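Local coordinates for cystathionine beta-lyases/cystathionine gamma-synthases (Corynebacterium glutamicum, PDB 5X5H), which probably catalyses the pyridoxal-phosphate-dependent joining of O-succinyl-L-homoserine and L-cysteine into L,L-cystathionine, releasing succinate, in methionine biosynthesis, at residues A[202-207]-A[331-336]; A[182-187]-A[252-257]; A[303-308]-A[364-369]. All coordinates share one frame; numbering follows the deposited sequence.

Overall arrangement
Interaction 1 holds the cofactor lysine, K204, joined to pyridoxal phosphate; interactions 2 and 3 both adjoin it, their centres each about 11 Å from its centre and about 14 Å from one another. R257 of interaction 2 reaches the lysine loop, its NH1 lying 2.8 Å from Y205 O in a probable hydrogen bond. F182, a residue of the cofactor pocket, also packs on L333, F182 CE1 to L333 CD2 at 3.5 Å. Toward interaction 3, G334 N is 3.0 Å from S366 OG, again a probable hydrogen bond, and V336 O receives I369 N. Interaction 3 thus ties the 331-336 loop to the five-stranded sheet, and the side chain of R364 comes within about 6 Å of the cofactor.

Interaction 1 of 3, residues A[202-207]-A[331-336]. With PLP (pyridoxal-5'-phosphate), chain B.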
ATOM      1  N   THR A 202       9.107 -14.703   8.570  1.00 10.76           N
ATOM      2  CA  THR A 202       8.823 -13.373   9.073  1.00 11.19           C
ATOM      3  C   THR A 202       7.362 -13.113   9.147  1.00 10.75           C
ATOM      4  O   THR A 202       6.909 -12.122   9.767  1.00 12.54           O
ATOM      5  CB  THR A 202       9.555 -12.331   8.258  1.00 10.30           C
ATOM      6  OG1 THR A 202       9.077 -12.329   6.889  1.00 11.70           O
ATOM      7  CG2 THR A 202      11.035 -12.539   8.185  1.00 10.26           C
ATOM      8  N   THR A 203       6.520 -14.006   8.554  1.00  9.85           N
ATOM      9  CA  THR A 203       5.071 -14.017   8.736  1.00 11.02           C
ATOM     10  C   THR A 203       4.636 -13.923  10.169  1.00 11.39           C
ATOM     11  O   THR A 203       3.523 -13.464  10.451  1.00 12.72           O
ATOM     12  CB  THR A 203       4.570 -15.337   8.111  1.00 11.10           C
ATOM     13  OG1 THR A 203       5.112 -15.463   6.790  1.00 11.51           O
ATOM     14  CG2 THR A 203       3.053 -15.325   8.007  1.00 12.99           C
ATOM     15  N   LYS A 204       5.452 -14.486  11.036  1.00 12.40           N
ATOM     16  CA  LYS A 204       5.131 -14.658  12.446  1.00 11.19           C
ATOM     17  C   LYS A 204       5.620 -13.467  13.288  1.00 11.73           C
ATOM     18  O   LYS A 204       5.114 -12.392  13.058  1.00 12.78           O
ATOM     19  CB  LYS A 204       5.637 -16.029  12.900  1.00 12.48           C
ATOM     20  CG  LYS A 204       5.383 -17.236  12.069  1.00 18.34           C
ATOM     21  CD  LYS A 204       4.037 -17.349  11.615  1.00 18.38           C
ATOM     22  CE  LYS A 204       3.751 -18.680  10.733  1.00 22.11           C
ATOM     23  NZ  LYS A 204       4.450 -20.024  10.852  1.00 25.08           N
ATOM     24  N   TYR A 205       6.529 -13.635  14.213  1.00  9.83           N
ATOM     25  CA  TYR A 205       6.946 -12.566  15.088  1.00 10.35           C
ATOM     26  C   TYR A 205       7.631 -11.383  14.479  1.00 10.33           C
ATOM     27  O   TYR A 205       7.451 -10.235  14.990  1.00 11.49           O
ATOM     28  CB  TYR A 205       7.800 -13.081  16.276  1.00 10.79           C
ATOM     29  CG  TYR A 205       7.120 -13.976  17.284  1.00 11.17           C
ATOM     30  CD1 TYR A 205       6.299 -13.441  18.188  1.00 11.75           C
ATOM     31  CD2 TYR A 205       7.261 -15.353  17.215  1.00 12.35           C
ATOM     32  CE1 TYR A 205       5.693 -14.245  19.151  1.00 12.51           C
ATOM     33  CE2 TYR A 205       6.611 -16.155  18.128  1.00 13.20           C
ATOM     34  CZ  TYR A 205       5.831 -15.575  19.061  1.00 13.35           C
ATOM     35  OH  TYR A 205       5.193 -16.381  20.036  1.00 13.39           O
ATOM     36  N   ILE A 206       8.507 -11.599  13.494  1.00 10.60           N
ATOM     37  CA  ILE A 206       9.264 -10.469  12.957  1.00 10.34           C
ATOM     38  C   ILE A 206       8.318  -9.392  12.368  1.00  9.99           C
ATOM     39  O   ILE A 206       8.390  -8.213  12.768  1.00 11.65           O
ATOM     40  CB  ILE A 206      10.343 -10.951  11.998  1.00 11.50           C
ATOM     41  CG1 ILE A 206      11.465 -11.552  12.813  1.00 12.25           C
ATOM     42  CG2 ILE A 206      10.821  -9.860  11.055  1.00 12.13           C
ATOM     43  CD1 ILE A 206      12.449 -12.352  11.956  1.00 12.59           C
ATOM     44  N   GLY A 207       7.397  -9.752  11.479  1.00 10.45           N
ATOM     45  CA  GLY A 207       6.355  -8.814  11.080  1.00 11.00           C
ATOM     46  C   GLY A 207       5.443  -8.415  12.173  1.00 10.90           C
ATOM     47  O   GLY A 207       5.131  -7.254  12.336  1.00 12.12           O
ATOM     48  N   GLU A 331      -5.246 -20.361  12.163  1.00 14.60           N
ATOM     49  CA  GLU A 331      -3.899 -20.770  11.946  1.00 14.96           C
ATOM     50  C   GLU A 331      -2.933 -19.566  12.136  1.00 13.24           C
ATOM     51  O   GLU A 331      -3.375 -18.444  12.250  1.00 14.88           O
ATOM     52  CB  GLU A 331      -3.696 -21.490  10.594  1.00 18.26           C
ATOM     53  CG  GLU A 331      -4.526 -22.783  10.502  1.00 20.34           C
ATOM     54  CD  GLU A 331      -4.242 -23.532   9.220  1.00 27.45           C
ATOM     55  OE1 GLU A 331      -4.393 -22.906   8.182  1.00 32.38           O
ATOM     56  OE2 GLU A 331      -3.957 -24.767   9.220  1.00 31.71           O
ATOM     57  N   SER A 332      -1.650 -19.846  12.170  1.00 14.73           N
ATOM     58  CA  SER A 332      -0.577 -18.847  12.343  1.00 13.62           C
ATOM     59  C   SER A 332      -0.368 -18.498  13.794  1.00 13.96           C
ATOM     60  O   SER A 332      -0.927 -19.054  14.721  1.00 15.33           O
ATOM     61  CB  SER A 332      -0.754 -17.606  11.492  1.00 14.82           C
ATOM     62  OG  SER A 332       0.599 -17.046  11.190  1.00 16.69           O
ATOM     63  N   LEU A 333       0.600 -17.616  13.980  1.00 12.24           N
ATOM     64  CA  LEU A 333       1.150 -17.285  15.277  1.00 12.41           C
ATOM     65  C   LEU A 333       2.015 -16.075  15.199  1.00 12.90           C
ATOM     66  O   LEU A 333       2.388 -15.627  14.075  1.00 12.63           O
ATOM     67  CB  LEU A 333       1.929 -18.517  15.862  1.00 13.34           C
ATOM     68  CG  LEU A 333       3.152 -18.900  15.070  1.00 15.67           C
ATOM     69  CD1 LEU A 333       4.438 -18.459  15.700  1.00 14.56           C
ATOM     70  CD2 LEU A 333       3.183 -20.367  14.713  1.00 16.63           C
ATOM     71  N   GLY A 334       2.373 -15.528  16.363  1.00 12.58           N
ATOM     72  CA  GLY A 334       3.352 -14.467  16.465  1.00 12.05           C
ATOM     73  C   GLY A 334       2.842 -13.088  16.150  1.00 14.18           C
ATOM     74  O   GLY A 334       3.681 -12.150  16.154  1.00 14.58           O
ATOM     75  N   GLY A 335       1.578 -12.927  16.023  1.00 13.38           N
ATOM     76  CA  GLY A 335       1.000 -11.587  15.928  1.00 11.93           C
ATOM     77  C   GLY A 335       0.624 -11.032  17.245  1.00 11.32           C
ATOM     78  O   GLY A 335       0.624 -11.673  18.288  1.00 12.16           O
ATOM     79  N   VAL A 336       0.323  -9.723  17.229  1.00 10.88           N
ATOM     80  CA  VAL A 336      -0.084  -9.009  18.443  1.00 10.64           C
ATOM     81  C   VAL A 336      -1.365  -9.587  19.006  1.00 10.85           C
ATOM     82  O   VAL A 336      -1.554  -9.558  20.248  1.00 11.38           O
ATOM     83  CB  VAL A 336      -0.236  -7.506  18.229  1.00 10.05           C
ATOM     84  CG1 VAL A 336       1.099  -6.852  17.948  1.00 12.07           C
ATOM     85  CG2 VAL A 336      -1.255  -7.170  17.147  1.00 11.41           C
TER
HETATM   86  N1  PLP B 401       8.744 -22.627  10.220  1.00 14.06           N
HETATM   87  C2  PLP B 401       7.977 -22.501  11.280  1.00 13.94           C
HETATM   88  C2A PLP B 401       8.578 -22.865  12.596  1.00 15.89           C
HETATM   89  C3  PLP B 401       6.768 -21.897  11.174  1.00 15.46           C
HETATM   90  O3  PLP B 401       5.935 -21.709  12.253  1.00 19.57           O
HETATM   91  C4  PLP B 401       6.263 -21.472   9.933  1.00 14.37           C
HETATM   92  C4A PLP B 401       4.934 -20.840   9.849  1.00 23.97           C
HETATM   93  C5  PLP B 401       7.022 -21.764   8.774  1.00 12.05           C
HETATM   94  C6  PLP B 401       8.266 -22.330   8.992  1.00 13.76           C
HETATM   95  C5A PLP B 401       6.550 -21.478   7.350  1.00 12.61           C
HETATM   96  O4P PLP B 401       6.555 -20.039   7.062  1.00 13.21           O
HETATM   97  P   PLP B 401       5.500 -19.422   6.052  1.00 12.35           P
HETATM   98  O1P PLP B 401       4.118 -19.745   6.586  1.00 13.29           O
HETATM   99  O2P PLP B 401       5.921 -17.967   6.122  1.00 11.62           O
HETATM  100  O3P PLP B 401       5.766 -20.023   4.670  1.00 11.73           O
HETATM  101  O   HOH W   1       0.763 -14.335  11.046  1.00 17.92           O
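The cofactor-lysine loop of this fold type I PLP enzyme lies against the 331-336 loop, K204 beside S332 and L333, Y205 over G334. K204 NZ is bonded to PLP C4A at 1.4 Å, as expected for an internal aldimine, and makes a weak hydrogen bond to PLP O3. In the lysine CG is anti to the carbonyl carbon, and the chain bends at chi2 (-47°) and once more at chi4, which brings CD to 3.5 Å from S332 OG and to 3.9 Å from L333 CG. T203 OG1 donates to PLP O2P (2.7 Å), while T203 O and S332 OG are bridged by one water. Glycine suits position 334: phi is positive, and a CB would collide with Y205 N. G334 CA instead sits almost over the centre of the Y205 ring, 3.6 Å from the centroid and 13° off the normal, a CH-pi contact. No direct hydrogen bond joins the loops; two CA-H...O contacts do, among them K204 CA to L333 O at 3.3 Å. Y52 of a second subunit packs on K204 and S332. The two loops follow strands 197-201 and 328-329, with helix 254-273 and strand 305-310 packed against Y205.

Interaction 2 of 3, residues A[182-187]-A[252-257]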
ATOM      1  N   PHE A 182      10.126 -19.345  16.040  1.00 11.91           N
ATOM      2  CA  PHE A 182       9.420 -19.212  17.343  1.00 12.41           C
ATOM      3  C   PHE A 182      10.171 -18.394  18.339  1.00 11.85           C
ATOM      4  O   PHE A 182       9.534 -17.515  18.998  1.00 13.84           O
ATOM      5  CB  PHE A 182       9.176 -20.607  17.909  1.00 12.29           C
ATOM      6  CG  PHE A 182       7.962 -21.241  17.462  1.00 12.87           C
ATOM      7  CD1 PHE A 182       7.428 -21.139  16.151  1.00 13.71           C
ATOM      8  CD2 PHE A 182       7.302 -22.148  18.325  1.00 14.20           C
ATOM      9  CE1 PHE A 182       6.231 -21.756  15.804  1.00 15.52           C
ATOM     10  CE2 PHE A 182       6.146 -22.772  17.966  1.00 13.77           C
ATOM     11  CZ  PHE A 182       5.575 -22.594  16.739  1.00 13.67           C
ATOM     12  N   ALA A 183      11.504 -18.512  18.389  1.00 10.98           N
ATOM     13  CA  ALA A 183      12.230 -17.701  19.402  1.00 11.85           C
ATOM     14  C   ALA A 183      12.399 -16.259  18.976  1.00 11.54           C
ATOM     15  O   ALA A 183      12.321 -15.352  19.822  1.00 12.55           O
ATOM     16  CB  ALA A 183      13.618 -18.257  19.591  1.00 12.65           C
ATOM     17  N   SER A 184      12.564 -16.058  17.681  1.00 11.58           N
ATOM     18  CA  SER A 184      12.945 -14.755  17.080  1.00 12.64           C
ATOM     19  C   SER A 184      14.355 -14.440  17.405  1.00 12.34           C
ATOM     20  O   SER A 184      14.917 -14.916  18.410  1.00 12.26           O
ATOM     21  CB  SER A 184      11.971 -13.638  17.436  1.00 13.04           C
ATOM     22  OG  SER A 184      12.397 -12.953  18.627  1.00 12.56           O
ATOM     23  N   PRO A 185      14.927 -13.465  16.697  1.00 11.83           N
ATOM     24  CA  PRO A 185      16.260 -13.076  17.030  1.00 12.41           C
ATOM     25  C   PRO A 185      16.419 -12.385  18.378  1.00 11.75           C
ATOM     26  O   PRO A 185      17.497 -12.338  18.954  1.00 12.83           O
ATOM     27  CB  PRO A 185      16.666 -12.095  15.894  1.00 13.46           C
ATOM     28  CG  PRO A 185      15.712 -12.345  14.783  1.00 14.22           C
ATOM     29  CD  PRO A 185      14.432 -12.777  15.486  1.00 12.77           C
ATOM     30  N   TYR A 186      15.326 -11.871  18.951  1.00 11.00           N
ATOM     31  CA  TYR A 186      15.348 -11.214  20.257  1.00 11.43           C
ATOM     32  C   TYR A 186      15.632 -12.198  21.379  1.00 12.00           C
ATOM     33  O   TYR A 186      16.238 -11.862  22.381  1.00 14.90           O
ATOM     34  CB  TYR A 186      14.017 -10.546  20.522  1.00 11.96           C
ATOM     35  CG  TYR A 186      13.966  -9.764  21.815  1.00 12.69           C
ATOM     36  CD1 TYR A 186      14.881  -8.729  22.016  1.00 14.07           C
ATOM     37  CD2 TYR A 186      13.053 -10.025  22.789  1.00 12.89           C
ATOM     38  CE1 TYR A 186      14.824  -7.958  23.186  1.00 15.04           C
ATOM     39  CE2 TYR A 186      13.006  -9.296  23.942  1.00 14.89           C
ATOM     40  CZ  TYR A 186      13.850  -8.241  24.085  1.00 16.26           C
ATOM     41  OH  TYR A 186      13.777  -7.492  25.308  1.00 18.12           O
ATOM     42  N   LEU A 187      15.209 -13.462  21.194  1.00 12.04           N
ATOM     43  CA  LEU A 187      15.379 -14.486  22.282  1.00 13.43           C
ATOM     44  C   LEU A 187      16.511 -15.418  22.023  1.00 13.18           C
ATOM     45  O   LEU A 187      17.035 -16.029  22.997  1.00 14.37           O
ATOM     46  CB  LEU A 187      14.088 -15.251  22.508  1.00 12.27           C
ATOM     47  CG  LEU A 187      12.864 -14.363  22.855  1.00 13.70           C
ATOM     48  CD1 LEU A 187      11.672 -15.309  23.131  1.00 13.41           C
ATOM     49  CD2 LEU A 187      13.130 -13.461  24.024  1.00 15.40           C
ATOM     50  N   LYS A 252      10.342  -3.068  13.930  1.00 10.55           N
ATOM     51  CA  LYS A 252      10.755  -1.971  14.813  1.00 11.03           C
ATOM     52  C   LYS A 252      10.246  -2.088  16.234  1.00 12.49           C
ATOM     53  O   LYS A 252      10.781  -1.455  17.158  1.00 13.56           O
ATOM     54  CB  LYS A 252      10.382  -0.622  14.177  1.00 12.61           C
ATOM     55  CG  LYS A 252      11.074  -0.353  12.862  1.00 13.07           C
ATOM     56  CD  LYS A 252      10.667   1.009  12.288  1.00 13.92           C
ATOM     57  CE  LYS A 252      11.387   1.176  10.960  1.00 16.82           C
ATOM     58  NZ  LYS A 252      11.070   2.571  10.377  1.00 19.97           N
ATOM     59  N   THR A 253       9.183  -2.873  16.465  1.00 10.32           N
ATOM     60  CA  THR A 253       8.614  -3.101  17.806  1.00 10.20           C
ATOM     61  C   THR A 253       8.840  -4.550  18.316  1.00 10.87           C
ATOM     62  O   THR A 253       8.232  -4.902  19.310  1.00 11.82           O
ATOM     63  CB  THR A 253       7.109  -2.780  17.852  1.00 11.22           C
ATOM     64  OG1 THR A 253       6.358  -3.517  16.871  1.00 10.95           O
ATOM     65  CG2 THR A 253       6.901  -1.302  17.661  1.00 11.66           C
ATOM     66  N   LEU A 254       9.726  -5.311  17.693  1.00 11.16           N
ATOM     67  CA  LEU A 254       9.913  -6.711  18.115  1.00 10.95           C
ATOM     68  C   LEU A 254      10.272  -6.853  19.582  1.00 10.96           C
ATOM     69  O   LEU A 254       9.638  -7.657  20.288  1.00 11.17           O
ATOM     70  CB  LEU A 254      10.896  -7.426  17.210  1.00 11.22           C
ATOM     71  CG  LEU A 254      11.193  -8.895  17.613  1.00 11.46           C
ATOM     72  CD1 LEU A 254       9.966  -9.786  17.571  1.00 13.29           C
ATOM     73  CD2 LEU A 254      12.253  -9.479  16.697  1.00 12.94           C
ATOM     74  N   ALA A 255      11.239  -6.084  20.032  1.00 10.25           N
ATOM     75  CA  ALA A 255      11.622  -6.243  21.449  1.00 10.99           C
ATOM     76  C   ALA A 255      10.502  -5.951  22.357  1.00 11.48           C
ATOM     77  O   ALA A 255      10.218  -6.674  23.339  1.00 11.14           O
ATOM     78  CB  ALA A 255      12.788  -5.367  21.811  1.00 13.90           C
ATOM     79  N   VAL A 256       9.758  -4.837  22.198  1.00 10.51           N
ATOM     80  CA  VAL A 256       8.669  -4.464  23.103  1.00 10.59           C
ATOM     81  C   VAL A 256       7.496  -5.439  23.001  1.00 10.90           C
ATOM     82  O   VAL A 256       6.824  -5.726  23.968  1.00 12.25           O
ATOM     83  CB  VAL A 256       8.214  -2.978  23.053  1.00 11.51           C
ATOM     84  CG1 VAL A 256       9.401  -2.103  23.529  1.00 12.78           C
ATOM     85  CG2 VAL A 256       7.730  -2.591  21.679  1.00 11.21           C
ATOM     86  N   ARG A 257       7.229  -5.937  21.778  1.00 10.22           N
ATOM     87  CA  ARG A 257       6.221  -6.954  21.628  1.00  9.91           C
ATOM     88  C   ARG A 257       6.644  -8.220  22.349  1.00 10.66           C
ATOM     89  O   ARG A 257       5.820  -8.760  23.111  1.00  9.92           O
ATOM     90  CB  ARG A 257       5.926  -7.223  20.157  1.00  9.06           C
ATOM     91  CG  ARG A 257       5.161  -6.078  19.470  1.00  9.40           C
ATOM     92  CD  ARG A 257       4.805  -6.395  18.010  1.00  9.53           C
ATOM     93  NE  ARG A 257       5.933  -6.429  17.094  1.00  9.50           N
ATOM     94  CZ  ARG A 257       6.543  -7.454  16.585  1.00  9.62           C
ATOM     95  NH1 ARG A 257       6.177  -8.697  16.926  1.00 10.98           N
ATOM     96  NH2 ARG A 257       7.526  -7.313  15.725  1.00 10.89           N
TER
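This is an apolar contact between the short, weakly bonded helix 184-187, just beyond the cofactor-pocket residue F182, and the first turn of the long helix 254-273: Y186 meets A255, and S184 and P185 meet L254. The tyrosine ring turns one face to the first turn of the helix. A255 CA stands over the centre of the Y186 ring, 3.9 Å from the centroid and only 6° off the normal, a CH-pi contact. The methyl A255 CB leans to one side of the ring and touches Y186 CE1 at 3.6 Å. In Y186, CG anti to the backbone N (chi1 -176°) carries the ring to A255, and the hydroxyl bonds to D259, one turn further along the same helix. L254 turns both methyls to S184 OG, CD2 at 4.0 Å, and L254 CD2 also meets P185 CD at 4.1 Å. No hydrogen bond crosses between the segments; several side-chain bonds lie inside them. S184 OG donates to A183 O on a carbonyl lone pair at 2.7 Å. On the second segment, R257 NE bonds to T253 OG1 at 3.0 Å in the guanidinium plane, and one face of that guanidinium lies over L254 CA, offset toward the rim; R257 NH1 bonds to Y205 O. F10 of helix 10-16 touches Y186, P185 and L254 from the same chain. S184 OG also accepts from Y186 N (3.1 Å), two residues on, the bond that defines an ST turn at the start of a short helix.

Interaction 3 of 3, residues A[303-308]-A[364-369]; sequences GGMISV and RISIGI
The guanidinium of R364 is the flat group here, and the methyl CE of M305 approaches it obliquely, 3.7 Å from NE, while also touching R364 CG. Beyond this contact NH1 forms a salt bridge to E341 and a hydrogen bond to N154, a residue that binds pyridoxal phosphate, and NH2 bonds weakly to S332 O; these partners probably fix the rotation of the group. M305 gets its methyl there by curling: chi1, chi2 and chi3 all lie near -60°, which folds the chain back over the neighbouring strand and sets SD 3.7 Å from S366 CB. On the same face S307 OG lies against R364 CA at 3.5 Å, its polar partner being P155 O. The segments are antiparallel neighbours, strand 305-308 beside 364-366 at an axis distance of 4.7 Å, inside the five-stranded mixed sheet of the smaller, C-terminal domain of this fold type I enzyme, 362-366 being its middle strand. I306 and I365 form the hydrogen-bonded pair: I306 N to I365 O is nearly straight (173°), and I365 N reaches I306 O at a short 2.7 Å. The pairing runs on past the end of the second strand, where I367 N donates to G304 O at 3.0 Å from 20° out of the carbonyl plane. On the face opposite M305 the isoleucines meet obliquely, I306 CD1 to I367 CG1 at 3.8 Å, and V308 CG2 touches I365 CD1 (4.1 Å). Helix 254-273 packs on this apolar face, I268 against I306 and L272 against V308.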
ATOM      1  N   GLY A 303       9.524 -17.416  25.419  1.00 12.00           N
ATOM      2  CA  GLY A 303       8.696 -17.264  24.270  1.00 12.72           C
ATOM      3  C   GLY A 303       7.227 -17.014  24.566  1.00 13.00           C
ATOM      4  O   GLY A 303       6.717 -16.987  25.703  1.00 13.15           O
ATOM      5  N   GLY A 304       6.488 -16.766  23.515  1.00 11.69           N
ATOM      6  CA  GLY A 304       5.082 -16.525  23.568  1.00 12.89           C
ATOM      7  C   GLY A 304       4.116 -17.664  23.276  1.00 11.16           C
ATOM      8  O   GLY A 304       2.898 -17.471  23.314  1.00 12.68           O
ATOM      9  N   MET A 305       4.665 -18.811  22.939  1.00 10.43           N
ATOM     10  CA  MET A 305       3.861 -19.973  22.525  1.00 11.54           C
ATOM     11  C   MET A 305       3.693 -20.902  23.707  1.00 12.04           C
ATOM     12  O   MET A 305       4.582 -21.107  24.505  1.00 13.31           O
ATOM     13  CB  MET A 305       4.562 -20.697  21.421  1.00 12.75           C
ATOM     14  CG  MET A 305       4.712 -19.904  20.117  1.00 14.76           C
ATOM     15  SD  MET A 305       3.268 -19.249  19.384  1.00 12.96           S
ATOM     16  CE  MET A 305       2.391 -20.784  19.050  1.00 13.74           C
ATOM     17  N   ILE A 306       2.497 -21.447  23.810  1.00 11.75           N
ATOM     18  CA  ILE A 306       2.219 -22.530  24.849  1.00 13.10           C
ATOM     19  C   ILE A 306       1.407 -23.584  24.106  1.00 13.42           C
ATOM     20  O   ILE A 306       0.438 -23.284  23.400  1.00 14.11           O
ATOM     21  CB  ILE A 306       1.323 -21.966  25.912  1.00 13.98           C
ATOM     22  CG1 ILE A 306       1.945 -20.757  26.622  1.00 14.61           C
ATOM     23  CG2 ILE A 306       0.979 -23.072  26.960  1.00 16.13           C
ATOM     24  CD1 ILE A 306       1.039 -20.064  27.605  1.00 15.26           C
ATOM     25  N   SER A 307       1.710 -24.846  24.348  1.00 12.79           N
ATOM     26  CA  SER A 307       0.820 -25.927  23.962  1.00 13.03           C
ATOM     27  C   SER A 307       0.295 -26.650  25.183  1.00 12.46           C
ATOM     28  O   SER A 307       0.956 -26.624  26.211  1.00 13.51           O
ATOM     29  CB  SER A 307       1.482 -26.884  22.985  1.00 13.66           C
ATOM     30  OG  SER A 307       1.571 -26.234  21.675  1.00 14.20           O
ATOM     31  N   VAL A 308      -0.858 -27.191  25.037  1.00 13.66           N
ATOM     32  CA  VAL A 308      -1.626 -27.746  26.196  1.00 15.40           C
ATOM     33  C   VAL A 308      -2.211 -29.058  25.712  1.00 16.25           C
ATOM     34  O   VAL A 308      -2.853 -29.093  24.698  1.00 16.94           O
ATOM     35  CB  VAL A 308      -2.710 -26.805  26.569  1.00 19.95           C
ATOM     36  CG1 VAL A 308      -3.438 -27.279  27.835  1.00 23.45           C
ATOM     37  CG2 VAL A 308      -2.180 -25.375  26.791  1.00 24.15           C
ATOM     38  N   ARG A 364      -2.488 -25.603  20.493  1.00 12.96           N
ATOM     39  CA  ARG A 364      -1.337 -24.711  20.433  1.00 13.89           C
ATOM     40  C   ARG A 364      -1.887 -23.300  20.532  1.00 12.25           C
ATOM     41  O   ARG A 364      -2.848 -22.919  19.838  1.00 12.30           O
ATOM     42  CB  ARG A 364      -0.585 -24.861  19.153  1.00 14.61           C
ATOM     43  CG  ARG A 364       0.687 -24.024  19.021  1.00 14.90           C
ATOM     44  CD  ARG A 364       1.280 -23.996  17.627  1.00 16.21           C
ATOM     45  NE  ARG A 364       0.523 -23.072  16.825  1.00 14.82           N
ATOM     46  CZ  ARG A 364       0.610 -23.020  15.511  1.00 16.35           C
ATOM     47  NH1 ARG A 364       1.478 -23.715  14.869  1.00 17.62           N
ATOM     48  NH2 ARG A 364      -0.059 -22.159  14.856  1.00 16.47           N
ATOM     49  N   ILE A 365      -1.300 -22.540  21.480  1.00 12.15           N
ATOM     50  CA  ILE A 365      -1.751 -21.177  21.725  1.00 11.42           C
ATOM     51  C   ILE A 365      -0.634 -20.214  21.488  1.00 10.68           C
ATOM     52  O   ILE A 365       0.482 -20.365  21.979  1.00 12.33           O
ATOM     53  CB  ILE A 365      -2.246 -20.951  23.175  1.00 12.15           C
ATOM     54  CG1 ILE A 365      -3.273 -22.083  23.553  1.00 13.42           C
ATOM     55  CG2 ILE A 365      -2.878 -19.616  23.324  1.00 14.23           C
ATOM     56  CD1 ILE A 365      -3.621 -22.006  25.050  1.00 16.71           C
ATOM     57  N   SER A 366      -0.921 -19.199  20.621  1.00 11.44           N
ATOM     58  CA  SER A 366      -0.022 -18.033  20.410  1.00 11.60           C
ATOM     59  C   SER A 366      -0.548 -16.906  21.305  1.00 10.55           C
ATOM     60  O   SER A 366      -1.571 -16.297  20.985  1.00 11.68           O
ATOM     61  CB  SER A 366      -0.010 -17.681  18.936  1.00 11.79           C
ATOM     62  OG  SER A 366       0.861 -16.514  18.754  1.00 12.75           O
ATOM     63  N   ILE A 367       0.134 -16.633  22.418  1.00 11.84           N
ATOM     64  CA  ILE A 367      -0.263 -15.658  23.378  1.00 12.34           C
ATOM     65  C   ILE A 367       0.171 -14.297  22.819  1.00 12.20           C
ATOM     66  O   ILE A 367       1.371 -14.140  22.603  1.00 12.65           O
ATOM     67  CB  ILE A 367       0.326 -15.922  24.758  1.00 13.67           C
ATOM     68  CG1 ILE A 367      -0.171 -17.289  25.338  1.00 17.68           C
ATOM     69  CG2 ILE A 367       0.035 -14.791  25.733  1.00 14.61           C
ATOM     70  CD1 ILE A 367      -1.582 -17.300  25.650  1.00 19.76           C
ATOM     71  N   GLY A 368      -0.806 -13.422  22.627  1.00 10.97           N
ATOM     72  CA  GLY A 368      -0.549 -12.038  22.111  1.00 11.58           C
ATOM     73  C   GLY A 368      -0.189 -11.080  23.188  1.00 13.46           C
ATOM     74  O   GLY A 368       0.229 -11.475  24.295  1.00 12.74           O
ATOM     75  N   ILE A 369      -0.405  -9.801  22.881  1.00 11.45           N
ATOM     76  CA  ILE A 369      -0.031  -8.707  23.762  1.00 11.77           C
ATOM     77  C   ILE A 369      -1.168  -8.028  24.390  1.00 12.44           C
ATOM     78  O   ILE A 369      -1.049  -6.907  24.962  1.00 13.78           O
ATOM     79  CB  ILE A 369       1.000  -7.700  23.161  1.00 11.06           C
ATOM     80  CG1 ILE A 369       0.373  -6.928  22.005  1.00 10.38           C
ATOM     81  CG2 ILE A 369       2.240  -8.415  22.708  1.00 11.94           C
ATOM     82  CD1 ILE A 369       1.283  -5.832  21.465  1.00 11.43           C
TER